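Local coordinates for protein iron transport multicopper oxidase FET3 (Saccharomyces cerevisiae, PDB 1ZPU) that oxidises iron(II) to iron(III) with four copper ions and molecular oxygen, the iron then entering the cell through the permease FTR1, at residues 41-46 against 92-97; 63-68 against 96-101; 35-40 against 119-124. All coordinates share one frame; numbering follows the deposited sequence.

Overall arrangement
All three lie in the first cupredoxin domain. Contacts 1 and 3 are strand pairings in its two facing sheets, antiparallel in the first and parallel in the third. Contact 1 is buried, contacts 2 and 3 partly so, and the core lies between the sheets, where Val44 and Phe93 of contact 1 meet Phe120 of contact 3. The outer faces of both pairings carry polar residues beside glycans. Contact 2 differs, joining the loop after strand 60-62 to the turn between strands 88-94 and 100-105 by side-chain chemistry instead of a backbone ladder. It shares Asp96 and Tyr97 with contact 1, touches Phe93 through Leu64, and is tied to contact 3 by a probable Gly100-Ile122 hydrogen bond.

Contact 1 (41-46 against 92-97); sequences GDRVQI and NFTVDY. With NAG (2-acetamido-2-deoxy-beta-D-glucopyranose), chain K; NAG (2-acetamido-2-deoxy-beta-D-glucopyranose), chain B.
Arg43 reaches across to Asn92 and sets its guanidinium nearly perpendicular to the asparagine amide, the two planes lying 82° apart. NH1 donates to Asn92 OD1 at 2.9 Å and arrives above the plane of the amide carbonyl, while OD1 sits at the edge of the guanidinium, close to its plane. CG of Arg43 is anti to the backbone N (chi1 -178°), which puts it 3.7 Å from Asn92 OD1, and a bend at chi3 then swings NE out of the extended line. One face of the guanidinium is covered by the sugar on Asn92, with the NAG C5 atom 3.6 Å from Arg43 CZ.

Asn92 ND2 is bonded to C1 of that sugar, and Gln45 lies alongside the asparagine, pointing the same way. Gln45 NE2 comes within 3.3 Å of the sugar C1, while OE1 has a weak hydrogen bond to Thr4. Long chains suit this face, since they can reach the sugar ring.

On the face of Val44 and Phe93 the packing is apolar. Val44 CB stands over the Phe93 ring, 4.3 Å from its centroid, in a CH-pi contact. The same pair is joined by two backbone bonds, Val44 N to Phe93 O at 2.9 Å and Phe93 N to Val44 O. Ahead of Arg43, Gly41 N donates to Val95 O at 2.8 Å, with Gly41 at a positive phi that suits glycine. Asp42 turns away, its carboxylate held by Asn39 N, His3 and the amino group of Glu1.

The chemistry is thus divided by face: a branched aliphatic and a phenylalanine pack between the two sheets, where Phe120 also meets them, while the arginine, bonded to OD1 and covered by sugar, probably steadies the glycosylated asparagine amide.

Contact 2 (63-68 against 96-101); sequences GLFQNG and DYNVGT. With NAG (2-acetamido-2-deoxy-beta-D-glucopyranose), chain B.
Phe65 and Asn98 meet where two irregular backbones run past each other without strand pairing, the nearest CA atoms being those of Leu64 and Asn98, 6.2 Å apart. The gap is bridged by the asparagine side chain. Asn98 OD1 accepts the backbone N-H of Phe65 at 2.9 Å, the donor tilted 27° from the amide carbonyl plane. At the other branch, ND2 lies 3.4 Å above the centre of the Phe65 ring and is also hydrogen-bonded to Tyr102 OH. The amide and ring planes are 54° apart. Asparagine suits the place because it offers an acceptor to the loop and a donor to the tyrosine from one short, buried chain.

Phe65 packs further along the turn, its CD2 against Tyr97 CB and its CE2 3.5 Å from the Tyr97 carbonyl O. With CG anti to the carbonyl carbon (chi1 -58°), Tyr97 has CG nearer to Asn67 than CB is, and the ring lies against Asn67. Asn67 ND2, which carries the NAG of chain B, stands 3.8 Å above the centre of that ring, and Asn67 CB touches CE1. The sugar covers the same face nearer the rim and its O6 is hydrogen-bonded to Tyr97 OH at 2.8 Å. Replacing Phe65 by an alanine would probably open a gap beside Tyr97 CB and take the aromatic face away from Asn98 ND2, although the backbone bond to OD1 could remain.

Gly63 opens the loop at a positive phi where a CB would strike the preceding carbonyl O, and it directly follows His62, a type 3 copper ligand. The pairing of one amide with a backbone N-H, a tyrosine hydroxyl and a ring face probably helps to hold the loop that leaves the copper site, while the glycan-tyrosine contact covers its outer end.

Contact 3 (35-40 against 119-124); sequences DITVNK and LFIIKD. With NAG (2-acetamido-2-deoxy-beta-D-glucopyranose), chain G; NAG (2-acetamido-2-deoxy-beta-D-glucopyranose), chain C.
With CG anti to the backbone N (chi1 -165°), Phe120 brings its ring against Ile36, whose CG1 is anti to the carbonyl carbon (chi1 -59°). Ile36 CD1 reaches Phe120 CD2 at 3.7 Å, and CG2 of the isoleucine stands over one face of the ring, offset toward the rim. Val38 comes in obliquely, its CG2 3.9 Å from Phe120 CE1. That methyl also lies 3.9 Å from Ile122 CG1, the valine and isoleucine lying side by side, while Ile122 CG1 sits in plane at the edge of the Phe120 ring. Branched aliphatics suit this inward face because their methyl and methylene groups fit around one aromatic ring, which Val44 of the opposite sheet also touches.

The reverse face is more polar. Thr37 and Ile121 lie side by side there, and Lys123, bent at chi2 and chi3, crosses Thr37 at about a right angle, so that the threonine methyl CG2 packs on the aliphatic CD at 3.4 Å. A lysine is at home here, since its methylenes can cover Thr37 on a partly exposed face.

The backbones are joined by a parallel ladder. Ile36 bonds by its N and O to Leu119 and Ile121, which flank its partner Phe120, with Ile36 N 2.8 Å from Leu119 O, and Val38 does the same with Ile121 and Lys123 about Ile122. Asp35 prolongs the ladder with its side chain, OD1 accepting Leu119 N at 3.0 Å on the anti side of the carboxylate, while OD2 faces a glycan hydroxyl.

Such a parallel pairing of a short early edge strand with the last strand of the domain, in one sheet of a Greek-key beta sandwich, is characteristic of the cupredoxin fold from which multicopper oxidases are built.

Contact 1 (41-46 against 92-97)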
loop_
_atom_site.group_PDB
_atom_site.type_symbol
_atom_site.label_atom_id
_atom_site.label_comp_id
_atom_site.label_asym_id
_atom_site.label_seq_id
_atom_site.Cartn_x
_atom_site.Cartn_y
_atom_site.Cartn_z
ATOM N N GLY A 41 8.787 3.174 19.965
ATOM C CA GLY A 41 9.029 2.093 20.910
ATOM C C GLY A 41 7.846 1.664 21.765
ATOM O O GLY A 41 8.008 0.840 22.657
ATOM N N ASP A 42 6.659 2.213 21.509
ATOM C CA ASP A 42 5.447 1.752 22.196
ATOM C C ASP A 42 4.981 0.377 21.707
ATOM O O ASP A 42 5.349 -0.069 20.614
ATOM C CB ASP A 42 4.314 2.779 22.070
ATOM C CG ASP A 42 4.458 3.942 23.043
ATOM O OD1 ASP A 42 5.391 3.923 23.875
ATOM O OD2 ASP A 42 3.626 4.876 22.987
ATOM N N ARG A 43 4.191 -0.294 22.536
ATOM C CA ARG A 43 3.576 -1.559 22.167
ATOM C C ARG A 43 2.127 -1.317 21.752
ATOM O O ARG A 43 1.393 -0.604 22.423
ATOM C CB ARG A 43 3.649 -2.562 23.322
ATOM C CG ARG A 43 3.066 -3.928 22.987
ATOM C CD ARG A 43 3.327 -4.969 24.068
ATOM N NE ARG A 43 4.745 -5.296 24.211
ATOM C CZ ARG A 43 5.426 -6.104 23.403
ATOM N NH1 ARG A 43 4.828 -6.685 22.374
ATOM N NH2 ARG A 43 6.713 -6.334 23.631
ATOM N N VAL A 44 1.730 -1.907 20.633
ATOM C CA VAL A 44 0.346 -1.830 20.166
ATOM C C VAL A 44 -0.263 -3.221 20.186
ATOM O O VAL A 44 0.271 -4.149 19.575
ATOM C CB VAL A 44 0.223 -1.216 18.730
ATOM C CG1 VAL A 44 -1.232 -1.125 18.303
ATOM C CG2 VAL A 44 0.862 0.168 18.657
ATOM N N GLN A 45 -1.375 -3.353 20.898
ATOM C CA GLN A 45 -2.105 -4.617 20.990
ATOM C C GLN A 45 -3.555 -4.469 20.513
ATOM O O GLN A 45 -4.402 -3.963 21.243
ATOM C CB GLN A 45 -2.069 -5.144 22.418
ATOM C CG GLN A 45 -0.663 -5.331 22.973
ATOM C CD GLN A 45 -0.663 -5.816 24.416
ATOM O OE1 GLN A 45 -1.588 -5.541 25.167
ATOM N NE2 GLN A 45 0.379 -6.532 24.804
ATOM N N ILE A 46 -3.829 -4.915 19.289
ATOM C CA ILE A 46 -5.174 -4.842 18.734
ATOM C C ILE A 46 -5.847 -6.212 18.711
ATOM O O ILE A 46 -5.350 -7.151 18.091
ATOM C CB ILE A 46 -5.181 -4.212 17.316
ATOM C CG1 ILE A 46 -4.411 -2.897 17.330
ATOM C CG2 ILE A 46 -6.607 -3.968 16.841
ATOM C CD1 ILE A 46 -4.071 -2.384 16.014
ATOM N N ASN A 92 0.007 -8.017 18.134
ATOM C CA ASN A 92 0.793 -7.607 19.282
ATOM C C ASN A 92 2.209 -7.347 18.826
ATOM O O ASN A 92 2.952 -8.279 18.542
ATOM C CB ASN A 92 0.758 -8.726 20.320
ATOM C CG ASN A 92 1.336 -8.326 21.663
ATOM O OD1 ASN A 92 2.050 -7.321 21.789
ATOM N ND2 ASN A 92 1.006 -9.121 22.688
ATOM N N PHE A 93 2.575 -6.075 18.737
ATOM C CA PHE A 93 3.867 -5.686 18.180
ATOM C C PHE A 93 4.373 -4.378 18.759
ATOM O O PHE A 93 3.596 -3.561 19.238
ATOM C CB PHE A 93 3.804 -5.602 16.651
ATOM C CG PHE A 93 2.843 -4.568 16.128
ATOM C CD1 PHE A 93 3.278 -3.287 15.811
ATOM C CD2 PHE A 93 1.508 -4.878 15.925
ATOM C CE1 PHE A 93 2.391 -2.324 15.311
ATOM C CE2 PHE A 93 0.619 -3.916 15.428
ATOM C CZ PHE A 93 1.061 -2.641 15.121
ATOM N N THR A 94 5.686 -4.194 18.710
ATOM C CA THR A 94 6.311 -2.950 19.138
ATOM C C THR A 94 6.654 -2.136 17.909
ATOM O O THR A 94 6.521 -2.612 16.777
ATOM C CB THR A 94 7.589 -3.194 19.920
ATOM O OG1 THR A 94 7.778 -4.600 20.082
ATOM C CG2 THR A 94 7.511 -2.541 21.279
ATOM N N VAL A 95 7.095 -0.907 18.134
ATOM C CA VAL A 95 7.356 0.013 17.042
ATOM C C VAL A 95 8.744 0.659 17.236
ATOM O O VAL A 95 8.885 1.862 17.455
ATOM C CB VAL A 95 6.144 0.963 16.906
ATOM C CG1 VAL A 95 6.543 2.410 16.829
ATOM C CG2 VAL A 95 5.304 0.540 15.710
ATOM N N ASP A 96 9.773 -0.180 17.171
ATOM C CA ASP A 96 11.129 0.250 17.485
ATOM C C ASP A 96 11.890 0.806 16.288
ATOM O O ASP A 96 12.903 1.482 16.462
ATOM C CB ASP A 96 11.903 -0.893 18.121
ATOM C CG ASP A 96 11.414 -1.207 19.527
ATOM O OD1 ASP A 96 11.778 -0.469 20.485
ATOM O OD2 ASP A 96 10.667 -2.203 19.668
ATOM N N TYR A 97 11.399 0.540 15.080
ATOM C CA TYR A 97 12.177 0.828 13.880
ATOM C C TYR A 97 11.485 1.777 12.913
ATOM O O TYR A 97 12.026 2.080 11.845
ATOM C CB TYR A 97 12.566 -0.479 13.187
ATOM C CG TYR A 97 13.364 -1.417 14.071
ATOM C CD1 TYR A 97 12.731 -2.423 14.800
ATOM C CD2 TYR A 97 14.759 -1.296 14.181
ATOM C CE1 TYR A 97 13.465 -3.294 15.620
ATOM C CE2 TYR A 97 15.504 -2.166 14.995
ATOM C CZ TYR A 97 14.848 -3.159 15.709
ATOM O OH TYR A 97 15.558 -4.015 16.507
HETATM C C1 NAG K . 1.985 -9.250 23.737
HETATM C C2 NAG K . 1.660 -10.407 24.686
HETATM C C3 NAG K . 2.567 -10.319 25.905
HETATM C C4 NAG K . 4.019 -10.340 25.447
HETATM C C5 NAG K . 4.303 -9.431 24.246
HETATM C C6 NAG K . 5.637 -9.808 23.600
HETATM C C7 NAG K . -0.561 -9.886 25.773
HETATM C C8 NAG K . -0.311 -9.799 27.261
HETATM N N2 NAG K . 0.251 -10.625 25.021
HETATM O O3 NAG K . 2.349 -11.440 26.743
HETATM O O4 NAG K . 4.837 -9.985 26.540
HETATM O O5 NAG K . 3.289 -9.500 23.252
HETATM O O6 NAG K . 5.809 -11.212 23.618
HETATM O O7 NAG K . -1.526 -9.315 25.278
HETATM C C1 NAG B . 15.902 -5.434 12.318
HETATM C C2 NAG B . 16.398 -4.241 11.499
HETATM C C3 NAG B . 17.919 -4.215 11.378
HETATM C C4 NAG B . 18.577 -4.358 12.757
HETATM C C5 NAG B . 17.938 -5.533 13.522
HETATM C C6 NAG B . 18.491 -5.668 14.934
HETATM C C7 NAG B . 14.920 -3.217 9.851
HETATM C C8 NAG B . 14.212 -3.383 8.538
HETATM N N2 NAG B . 15.778 -4.195 10.186
HETATM O O3 NAG B . 18.288 -2.986 10.800
HETATM O O4 NAG B . 19.993 -4.469 12.652
HETATM O O5 NAG B . 16.524 -5.374 13.592
HETATM O O6 NAG B . 18.181 -4.501 15.663
HETATM O O7 NAG B . 14.694 -2.219 10.552
#

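Contact 2 (63-68 against 96-101)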
loop_
_atom_site.group_PDB
_atom_site.type_symbol
_atom_site.label_atom_id
_atom_site.label_comp_id
_atom_site.label_asym_id
_atom_site.label_seq_id
_atom_site.Cartn_x
_atom_site.Cartn_y
_atom_site.Cartn_z
ATOM N N GLY A 63 3.830 -0.217 6.250
ATOM C CA GLY A 63 5.086 0.514 6.372
ATOM C C GLY A 63 5.896 0.071 7.565
ATOM O O GLY A 63 7.111 0.240 7.593
ATOM N N LEU A 64 5.221 -0.501 8.551
ATOM C CA LEU A 64 5.862 -0.987 9.752
ATOM C C LEU A 64 6.729 -2.198 9.425
ATOM O O LEU A 64 6.320 -3.078 8.673
ATOM C CB LEU A 64 4.790 -1.311 10.784
ATOM C CG LEU A 64 4.318 -0.189 11.724
ATOM C CD1 LEU A 64 4.050 1.156 11.067
ATOM C CD2 LEU A 64 3.111 -0.639 12.517
ATOM N N PHE A 65 7.939 -2.228 9.966
ATOM C CA PHE A 65 8.929 -3.227 9.559
ATOM C C PHE A 65 8.718 -4.594 10.195
ATOM O O PHE A 65 9.255 -5.593 9.718
ATOM C CB PHE A 65 10.349 -2.730 9.840
ATOM C CG PHE A 65 10.754 -1.530 9.010
ATOM C CD1 PHE A 65 10.237 -1.335 7.726
ATOM C CD2 PHE A 65 11.667 -0.608 9.505
ATOM C CE1 PHE A 65 10.603 -0.236 6.971
ATOM C CE2 PHE A 65 12.039 0.488 8.749
ATOM C CZ PHE A 65 11.513 0.671 7.481
ATOM N N GLN A 66 7.945 -4.626 11.280
ATOM C CA GLN A 66 7.610 -5.857 11.994
ATOM C C GLN A 66 8.853 -6.708 12.285
ATOM O O GLN A 66 8.814 -7.936 12.229
ATOM C CB GLN A 66 6.530 -6.650 11.230
ATOM C CG GLN A 66 5.202 -5.892 10.961
ATOM C CD GLN A 66 4.437 -5.501 12.238
ATOM O OE1 GLN A 66 4.743 -5.967 13.348
ATOM N NE2 GLN A 66 3.431 -4.647 12.078
ATOM N N ASN A 67 9.951 -6.026 12.607
ATOM C CA ASN A 67 11.254 -6.647 12.848
ATOM C C ASN A 67 11.170 -7.619 14.009
ATOM O O ASN A 67 10.924 -7.211 15.135
ATOM C CB ASN A 67 12.290 -5.556 13.136
ATOM C CG ASN A 67 13.709 -5.988 12.839
ATOM O OD1 ASN A 67 14.095 -7.126 13.096
ATOM N ND2 ASN A 67 14.505 -5.059 12.319
ATOM N N GLY A 68 11.346 -8.905 13.725
ATOM C CA GLY A 68 11.275 -9.941 14.754
ATOM C C GLY A 68 9.879 -10.471 15.040
ATOM O O GLY A 68 9.724 -11.420 15.810
ATOM N N ASP A 96 9.773 -0.180 17.171
ATOM C CA ASP A 96 11.129 0.250 17.485
ATOM C C ASP A 96 11.890 0.806 16.288
ATOM O O ASP A 96 12.903 1.482 16.462
ATOM C CB ASP A 96 11.903 -0.893 18.121
ATOM C CG ASP A 96 11.414 -1.207 19.527
ATOM O OD1 ASP A 96 11.778 -0.469 20.485
ATOM O OD2 ASP A 96 10.667 -2.203 19.668
ATOM N N TYR A 97 11.399 0.540 15.080
ATOM C CA TYR A 97 12.177 0.828 13.880
ATOM C C TYR A 97 11.485 1.777 12.913
ATOM O O TYR A 97 12.026 2.080 11.845
ATOM C CB TYR A 97 12.566 -0.479 13.187
ATOM C CG TYR A 97 13.364 -1.417 14.071
ATOM C CD1 TYR A 97 12.731 -2.423 14.800
ATOM C CD2 TYR A 97 14.759 -1.296 14.181
ATOM C CE1 TYR A 97 13.465 -3.294 15.620
ATOM C CE2 TYR A 97 15.504 -2.166 14.995
ATOM C CZ TYR A 97 14.848 -3.159 15.709
ATOM O OH TYR A 97 15.558 -4.015 16.507
ATOM N N ASN A 98 10.300 2.251 13.292
ATOM C CA ASN A 98 9.547 3.196 12.457
ATOM C C ASN A 98 9.176 4.498 13.154
ATOM O O ASN A 98 8.848 4.518 14.339
ATOM C CB ASN A 98 8.294 2.538 11.883
ATOM C CG ASN A 98 8.622 1.423 10.940
ATOM O OD1 ASN A 98 8.702 0.261 11.340
ATOM N ND2 ASN A 98 8.862 1.768 9.690
ATOM N N VAL A 99 9.229 5.580 12.393
ATOM C CA VAL A 99 8.781 6.879 12.844
ATOM C C VAL A 99 7.996 7.529 11.711
ATOM O O VAL A 99 8.300 7.313 10.537
ATOM C CB VAL A 99 9.984 7.744 13.270
ATOM C CG1 VAL A 99 9.722 9.239 13.059
ATOM C CG2 VAL A 99 10.293 7.489 14.704
ATOM N N GLY A 100 6.970 8.301 12.052
ATOM C CA GLY A 100 6.305 9.125 11.058
ATOM C C GLY A 100 4.909 8.686 10.705
ATOM O O GLY A 100 4.157 8.216 11.564
ATOM N N THR A 101 4.564 8.844 9.429
ATOM C CA THR A 101 3.185 8.662 8.986
ATOM C C THR A 101 2.943 7.305 8.340
ATOM O O THR A 101 3.560 6.971 7.326
ATOM C CB THR A 101 2.750 9.810 8.044
ATOM O OG1 THR A 101 3.163 11.067 8.616
ATOM C CG2 THR A 101 1.227 9.796 7.849
HETATM C C1 NAG B . 15.902 -5.434 12.318
HETATM C C2 NAG B . 16.398 -4.241 11.499
HETATM C C3 NAG B . 17.919 -4.215 11.378
HETATM C C4 NAG B . 18.577 -4.358 12.757
HETATM C C5 NAG B . 17.938 -5.533 13.522
HETATM C C6 NAG B . 18.491 -5.668 14.934
HETATM C C7 NAG B . 14.920 -3.217 9.851
HETATM C C8 NAG B . 14.212 -3.383 8.538
HETATM N N2 NAG B . 15.778 -4.195 10.186
HETATM O O3 NAG B . 18.288 -2.986 10.800
HETATM O O4 NAG B . 19.993 -4.469 12.652
HETATM O O5 NAG B . 16.524 -5.374 13.592
HETATM O O6 NAG B . 18.181 -4.501 15.663
HETATM O O7 NAG B . 14.694 -2.219 10.552
#

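Contact 3 (35-40 against 119-124)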
loop_
_atom_site.group_PDB
_atom_site.type_symbol
_atom_site.label_atom_id
_atom_site.label_comp_id
_atom_site.label_asym_id
_atom_site.label_seq_id
_atom_site.Cartn_x
_atom_site.Cartn_y
_atom_site.Cartn_z
ATOM N N ASP A 35 -8.007 6.490 14.210
ATOM C CA ASP A 35 -6.583 6.628 13.936
ATOM C C ASP A 35 -5.776 6.331 15.185
ATOM O O ASP A 35 -6.165 6.722 16.290
ATOM C CB ASP A 35 -6.247 8.024 13.424
ATOM C CG ASP A 35 -7.127 8.449 12.251
ATOM O OD1 ASP A 35 -7.251 7.686 11.242
ATOM O OD2 ASP A 35 -7.697 9.568 12.353
ATOM N N ILE A 36 -4.651 5.641 15.010
ATOM C CA ILE A 36 -3.746 5.343 16.125
ATOM C C ILE A 36 -2.578 6.321 16.142
ATOM O O ILE A 36 -1.972 6.590 15.105
ATOM C CB ILE A 36 -3.190 3.910 16.035
ATOM C CG1 ILE A 36 -4.323 2.887 16.054
ATOM C CG2 ILE A 36 -2.262 3.639 17.196
ATOM C CD1 ILE A 36 -3.910 1.516 15.531
ATOM N N THR A 37 -2.267 6.844 17.323
ATOM C CA THR A 37 -1.078 7.666 17.499
ATOM C C THR A 37 -0.276 7.119 18.675
ATOM O O THR A 37 -0.779 7.046 19.799
ATOM C CB THR A 37 -1.448 9.155 17.681
ATOM O OG1 THR A 37 -2.249 9.582 16.572
ATOM C CG2 THR A 37 -0.214 10.027 17.735
ATOM N N VAL A 38 0.959 6.703 18.402
ATOM C CA VAL A 38 1.831 6.168 19.452
ATOM C C VAL A 38 3.205 6.847 19.430
ATOM O O VAL A 38 3.513 7.612 18.502
ATOM C CB VAL A 38 1.985 4.625 19.364
ATOM C CG1 VAL A 38 0.628 3.954 19.392
ATOM C CG2 VAL A 38 2.742 4.225 18.109
ATOM N N ASN A 39 4.014 6.572 20.453
ATOM C CA ASN A 39 5.384 7.045 20.513
ATOM C C ASN A 39 6.374 5.965 20.097
ATOM O O ASN A 39 6.102 4.773 20.251
ATOM C CB ASN A 39 5.712 7.501 21.928
ATOM C CG ASN A 39 5.317 8.939 22.181
ATOM O OD1 ASN A 39 5.929 9.870 21.652
ATOM N ND2 ASN A 39 4.297 9.131 23.007
ATOM N N LYS A 40 7.525 6.388 19.579
ATOM C CA LYS A 40 8.607 5.477 19.234
ATOM C C LYS A 40 8.784 4.446 20.346
ATOM O O LYS A 40 8.892 4.792 21.526
ATOM C CB LYS A 40 9.904 6.269 19.021
ATOM C CG LYS A 40 11.111 5.456 18.527
ATOM C CD LYS A 40 10.948 5.050 17.053
ATOM C CE LYS A 40 12.275 4.602 16.410
ATOM N NZ LYS A 40 13.430 5.548 16.611
ATOM N N LEU A 119 -5.453 5.782 9.883
ATOM C CA LEU A 119 -4.084 6.256 9.991
ATOM C C LEU A 119 -3.351 5.727 11.219
ATOM O O LEU A 119 -3.942 5.484 12.263
ATOM C CB LEU A 119 -4.058 7.783 9.982
ATOM C CG LEU A 119 -4.609 8.514 8.755
ATOM C CD1 LEU A 119 -4.273 9.970 8.846
ATOM C CD2 LEU A 119 -4.057 7.966 7.466
ATOM N N PHE A 120 -2.043 5.572 11.079
ATOM C CA PHE A 120 -1.184 5.101 12.152
ATOM C C PHE A 120 0.003 6.050 12.227
ATOM O O PHE A 120 0.883 6.012 11.359
ATOM C CB PHE A 120 -0.714 3.681 11.841
ATOM C CG PHE A 120 -0.114 2.963 13.015
ATOM C CD1 PHE A 120 1.111 3.365 13.552
ATOM C CD2 PHE A 120 -0.766 1.852 13.567
ATOM C CE1 PHE A 120 1.659 2.692 14.642
ATOM C CE2 PHE A 120 -0.224 1.168 14.659
ATOM C CZ PHE A 120 0.989 1.581 15.197
ATOM N N ILE A 121 0.020 6.904 13.248
ATOM C CA ILE A 121 1.066 7.910 13.387
ATOM C C ILE A 121 2.006 7.578 14.519
ATOM O O ILE A 121 1.564 7.326 15.655
ATOM C CB ILE A 121 0.478 9.341 13.586
ATOM C CG1 ILE A 121 0.256 10.003 12.242
ATOM C CG2 ILE A 121 1.418 10.227 14.358
ATOM C CD1 ILE A 121 -1.058 9.674 11.631
ATOM N N ILE A 122 3.302 7.585 14.214
ATOM C CA ILE A 122 4.327 7.430 15.245
ATOM C C ILE A 122 5.128 8.720 15.371
ATOM O O ILE A 122 5.733 9.174 14.396
ATOM C CB ILE A 122 5.275 6.248 14.936
ATOM C CG1 ILE A 122 4.474 4.973 14.672
ATOM C CG2 ILE A 122 6.253 6.039 16.082
ATOM C CD1 ILE A 122 5.252 3.916 13.939
ATOM N N LYS A 123 5.129 9.313 16.561
ATOM C CA LYS A 123 5.908 10.538 16.779
ATOM C C LYS A 123 7.326 10.238 17.225
ATOM O O LYS A 123 7.572 9.230 17.910
ATOM C CB LYS A 123 5.275 11.460 17.824
ATOM C CG LYS A 123 3.823 11.819 17.584
ATOM C CD LYS A 123 2.920 10.989 18.488
ATOM C CE LYS A 123 3.072 11.368 19.970
ATOM N NZ LYS A 123 2.521 10.294 20.855
ATOM N N ASP A 124 8.254 11.123 16.855
ATOM C CA ASP A 124 9.598 11.097 17.460
ATOM C C ASP A 124 10.053 12.470 17.918
ATOM O O ASP A 124 9.759 13.497 17.288
ATOM C CB ASP A 124 10.662 10.438 16.555
ATOM C CG ASP A 124 11.258 11.403 15.510
ATOM O OD1 ASP A 124 10.492 12.010 14.708
ATOM O OD2 ASP A 124 12.510 11.532 15.505
HETATM C C1 NAG G . -8.958 14.620 8.767
HETATM C C2 NAG G . -9.040 15.930 9.556
HETATM C C3 NAG G . -7.865 16.054 10.519
HETATM C C4 NAG G . -7.655 14.800 11.375
HETATM C C5 NAG G . -7.667 13.576 10.482
HETATM C C6 NAG G . -7.721 12.362 11.384
HETATM C C7 NAG G . -9.990 18.033 8.737
HETATM C C8 NAG G . -9.775 19.308 7.953
HETATM N N2 NAG G . -9.076 17.065 8.656
HETATM O O3 NAG G . -8.111 17.138 11.370
HETATM O O4 NAG G . -6.375 14.779 11.984
HETATM O O5 NAG G . -8.823 13.561 9.688
HETATM O O6 NAG G . -7.627 11.175 10.637
HETATM O O7 NAG G . -10.999 17.917 9.427
HETATM C C1 NAG C . -6.307 15.224 13.346
HETATM C C2 NAG C . -4.969 14.756 13.896
HETATM C C3 NAG C . -4.785 15.252 15.326
HETATM C C4 NAG C . -5.039 16.747 15.489
HETATM C C5 NAG C . -6.311 17.156 14.751
HETATM C C6 NAG C . -6.419 18.670 14.643
HETATM C C7 NAG C . -4.109 12.629 13.065
HETATM C C8 NAG C . -4.269 11.135 13.089
HETATM N N2 NAG C . -4.881 13.308 13.909
HETATM O O3 NAG C . -3.490 14.921 15.765
HETATM O O4 NAG C . -5.258 16.991 16.857
HETATM O O5 NAG C . -6.344 16.633 13.442
HETATM O O6 NAG C . -7.577 18.988 13.906
HETATM O O7 NAG C . -3.306 13.173 12.302
#